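PDB 2E6U: hypothetical protein PH1109 from Pyrococcus horikoshii, which is of unknown function but belongs to the CoA-binding domain family with a Rossmann-like fold and holds coenzyme A in the crystal. Local coordinates for residues 107-112 with 128-133. Sequence-based numbering, arbitrary orientation.
Sequences FQYNTY and VANRCM. With COA (coenzyme A), chain F.
The pantetheine end of the coenzyme A site is lined by Tyr109 and Cys132, which meet where two loops leave neighbouring parallel strands. Tyr109 N donates to COA O5P at 3.1 Å, and its carbonyl takes a bond from COA N8P, so one residue meets two amides of the pantetheine arm through its backbone, the second only weakly. With CG anti to the carbonyl carbon (chi1 -49°), the Tyr109 ring lies beside this arm, its CD2 3.2 Å from COA C5P. At the far end of the ring CZ lies 4.0 Å from Cys132 CB. Asn130 follows the CD1-CE1 edge, its O in the ring plane and its ND2 near CD1, and the two side chains cross at about a right angle. A water accepts from Cys132 N and makes a weak 3.4 Å bond with Tyr109 OH. Cys132 SG, anti to its own backbone N (chi1 174°), comes within 3.3 Å of COA S1P; the same residue is the N-cap of helix 133-141. The site lies at the C-terminal ends of the parallel strands, as in Rossmann-like folds, and here strand 104-107 pairs with the outermost strand, 126-129, through Phe107 N to Val128 O (2.8 Å). Beyond that bond regular strand pairing gives way to a loop contact: Arg131 N reaches Phe107 O only weakly, while Gln108 CA makes a nearly straight CA-H...O contact with Arg131 O, which also accepts from Trp106 NE1. The type II turn from Gln108 to Thr111 is tied by Thr111 OG1, donating at 2.8 Å to Gln108 O. Tyr112 CD2 lies over one face of the Phe107 ring, offset toward its rim, and touches Ala129 CB. Arg131 forms salt bridges with Asp8 and Glu136.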
# COMPACT_ATOMS: atom_id res chain seq x y z
N PHE A 107 5.09 -0.80 -2.13
CA PHE A 107 6.20 -0.58 -1.17
C PHE A 107 6.46 0.91 -0.96
O PHE A 107 6.99 1.61 -1.87
CB PHE A 107 7.48 -1.28 -1.67
CG PHE A 107 7.41 -2.77 -1.70
CD1 PHE A 107 7.71 -3.51 -0.57
CD2 PHE A 107 7.08 -3.45 -2.88
CE1 PHE A 107 7.67 -4.91 -0.59
CE2 PHE A 107 7.03 -4.83 -2.93
CZ PHE A 107 7.34 -5.59 -1.78
N GLN A 108 6.11 1.43 0.22
CA GLN A 108 6.41 2.83 0.59
C GLN A 108 7.93 2.97 0.82
O GLN A 108 8.62 1.96 0.76
CB GLN A 108 5.66 3.25 1.85
CG GLN A 108 4.12 3.31 1.67
CD GLN A 108 3.63 4.64 1.07
OE1 GLN A 108 4.17 5.75 1.34
NE2 GLN A 108 2.55 4.55 0.32
N TYR A 109 8.43 4.18 1.08
CA TYR A 109 9.89 4.37 1.22
C TYR A 109 10.39 3.53 2.39
O TYR A 109 9.75 3.47 3.44
CB TYR A 109 10.30 5.81 1.50
CG TYR A 109 9.71 6.88 0.62
CD1 TYR A 109 9.59 6.71 -0.75
CD2 TYR A 109 9.34 8.11 1.17
CE1 TYR A 109 9.06 7.73 -1.55
CE2 TYR A 109 8.81 9.13 0.37
CZ TYR A 109 8.68 8.93 -0.98
OH TYR A 109 8.17 9.95 -1.76
N ASN A 110 11.53 2.88 2.18
CA ASN A 110 12.22 2.12 3.22
C ASN A 110 11.59 0.77 3.56
O ASN A 110 11.96 0.16 4.57
CB ASN A 110 12.44 2.99 4.47
CG ASN A 110 13.26 4.27 4.16
OD1 ASN A 110 14.16 4.25 3.31
ND2 ASN A 110 12.94 5.36 4.83
N THR A 111 10.66 0.29 2.72
CA THR A 111 9.98 -0.98 2.97
C THR A 111 10.29 -2.08 1.96
O THR A 111 9.89 -3.25 2.12
CB THR A 111 8.43 -0.79 2.99
OG1 THR A 111 7.95 -0.62 1.64
CG2 THR A 111 8.05 0.40 3.87
N TYR A 112 10.98 -1.70 0.89
CA TYR A 112 11.25 -2.64 -0.19
C TYR A 112 11.98 -3.93 0.21
O TYR A 112 12.99 -3.89 0.92
CB TYR A 112 11.98 -1.91 -1.33
CG TYR A 112 12.25 -2.82 -2.50
CD1 TYR A 112 13.55 -3.21 -2.80
CD2 TYR A 112 11.21 -3.29 -3.30
CE1 TYR A 112 13.81 -4.05 -3.85
CE2 TYR A 112 11.46 -4.16 -4.38
CZ TYR A 112 12.79 -4.52 -4.64
OH TYR A 112 13.10 -5.36 -5.69
N VAL A 128 4.40 -1.69 -7.05
CA VAL A 128 4.82 -0.30 -7.01
C VAL A 128 5.90 -0.23 -5.95
O VAL A 128 5.72 -0.72 -4.84
CB VAL A 128 3.66 0.69 -6.67
CG1 VAL A 128 4.16 2.12 -6.64
CG2 VAL A 128 2.48 0.53 -7.67
N ALA A 129 7.05 0.33 -6.31
CA ALA A 129 8.20 0.29 -5.40
C ALA A 129 8.85 1.64 -5.19
O ALA A 129 9.03 2.43 -6.14
CB ALA A 129 9.23 -0.75 -5.87
N ASN A 130 9.17 1.92 -3.93
CA ASN A 130 9.82 3.17 -3.54
C ASN A 130 9.06 4.42 -3.99
O ASN A 130 9.64 5.36 -4.54
CB ASN A 130 11.27 3.17 -4.03
CG ASN A 130 12.18 4.01 -3.17
OD1 ASN A 130 13.04 4.73 -3.70
ND2 ASN A 130 12.02 3.91 -1.85
N ARG A 131 7.75 4.41 -3.78
CA ARG A 131 6.92 5.59 -4.04
C ARG A 131 5.98 5.78 -2.84
O ARG A 131 5.80 4.86 -2.06
CB ARG A 131 6.03 5.38 -5.29
CG ARG A 131 6.73 4.93 -6.56
CD ARG A 131 5.78 5.14 -7.75
NE ARG A 131 6.25 4.49 -9.00
CZ ARG A 131 6.29 5.09 -10.19
NH1 ARG A 131 5.92 6.36 -10.32
NH2 ARG A 131 6.71 4.42 -11.25
N CYS A 132 5.38 6.96 -2.71
CA CYS A 132 4.37 7.21 -1.70
C CYS A 132 3.00 7.39 -2.37
O CYS A 132 2.90 8.15 -3.33
CB CYS A 132 4.71 8.47 -0.90
SG CYS A 132 3.43 8.95 0.28
N MET A 133 1.96 6.72 -1.87
CA MET A 133 0.62 6.94 -2.44
C MET A 133 0.15 8.39 -2.36
O MET A 133 -0.49 8.89 -3.30
CB MET A 133 -0.42 6.02 -1.76
CG MET A 133 -0.27 4.57 -2.19
SD MET A 133 -1.72 3.55 -1.69
CE MET A 133 -2.92 4.05 -2.93
N1A COA F . 2.16 -5.67 11.34
C2A COA F . 1.57 -4.36 11.13
N3A COA F . 2.26 -3.25 11.75
C4A COA F . 3.42 -3.47 12.42
C5A COA F . 3.97 -4.75 12.54
C6A COA F . 3.31 -5.86 12.00
N6A COA F . 3.76 -7.16 12.11
N7A COA F . 5.11 -4.60 13.27
C8A COA F . 5.27 -3.30 13.57
N9A COA F . 4.23 -2.62 13.03
C1B COA F . 3.97 -1.18 13.14
C2B COA F . 4.17 -0.71 14.60
O2B COA F . 3.02 -0.92 15.43
C3B COA F . 4.59 0.75 14.43
O3B COA F . 3.56 1.69 14.77
P3B COA F . 3.44 2.27 16.26
O7A COA F . 3.50 1.04 17.16
O8A COA F . 4.65 3.17 16.40
O9A COA F . 2.14 3.05 16.29
C4B COA F . 4.92 0.87 12.95
O4B COA F . 4.93 -0.44 12.45
C5B COA F . 6.30 1.44 12.65
O5B COA F . 7.24 0.79 13.52
P1A COA F . 8.77 0.68 13.04
O1A COA F . 8.79 -0.15 11.79
O2A COA F . 9.48 0.19 14.30
O3A COA F . 9.09 2.20 12.76
P2A COA F . 10.42 2.88 12.16
O4A COA F . 11.50 1.84 12.21
O5A COA F . 10.50 4.23 12.81
O6A COA F . 10.01 3.14 10.65
CBP COA F . 8.94 2.44 8.63
CCP COA F . 9.99 2.08 9.68
CDP COA F . 7.53 2.46 9.25
CEP COA F . 8.96 1.33 7.57
CAP COA F . 9.21 3.83 8.05
OAP COA F . 10.49 3.90 7.37
C9P COA F . 8.01 4.12 7.14
O9P COA F . 7.27 5.20 7.66
N8P COA F . 8.36 4.25 5.74
C7P COA F . 7.46 4.83 4.78
C6P COA F . 7.90 6.28 4.67
C5P COA F . 7.34 7.10 3.50
O5P COA F . 6.72 6.36 2.46
N4P COA F . 6.53 8.20 3.90
C3P COA F . 5.78 8.92 2.89
C2P COA F . 5.87 10.41 3.13
S1P COA F . 5.34 11.24 1.61
O HOH W 1 6.41 8.88 -4.52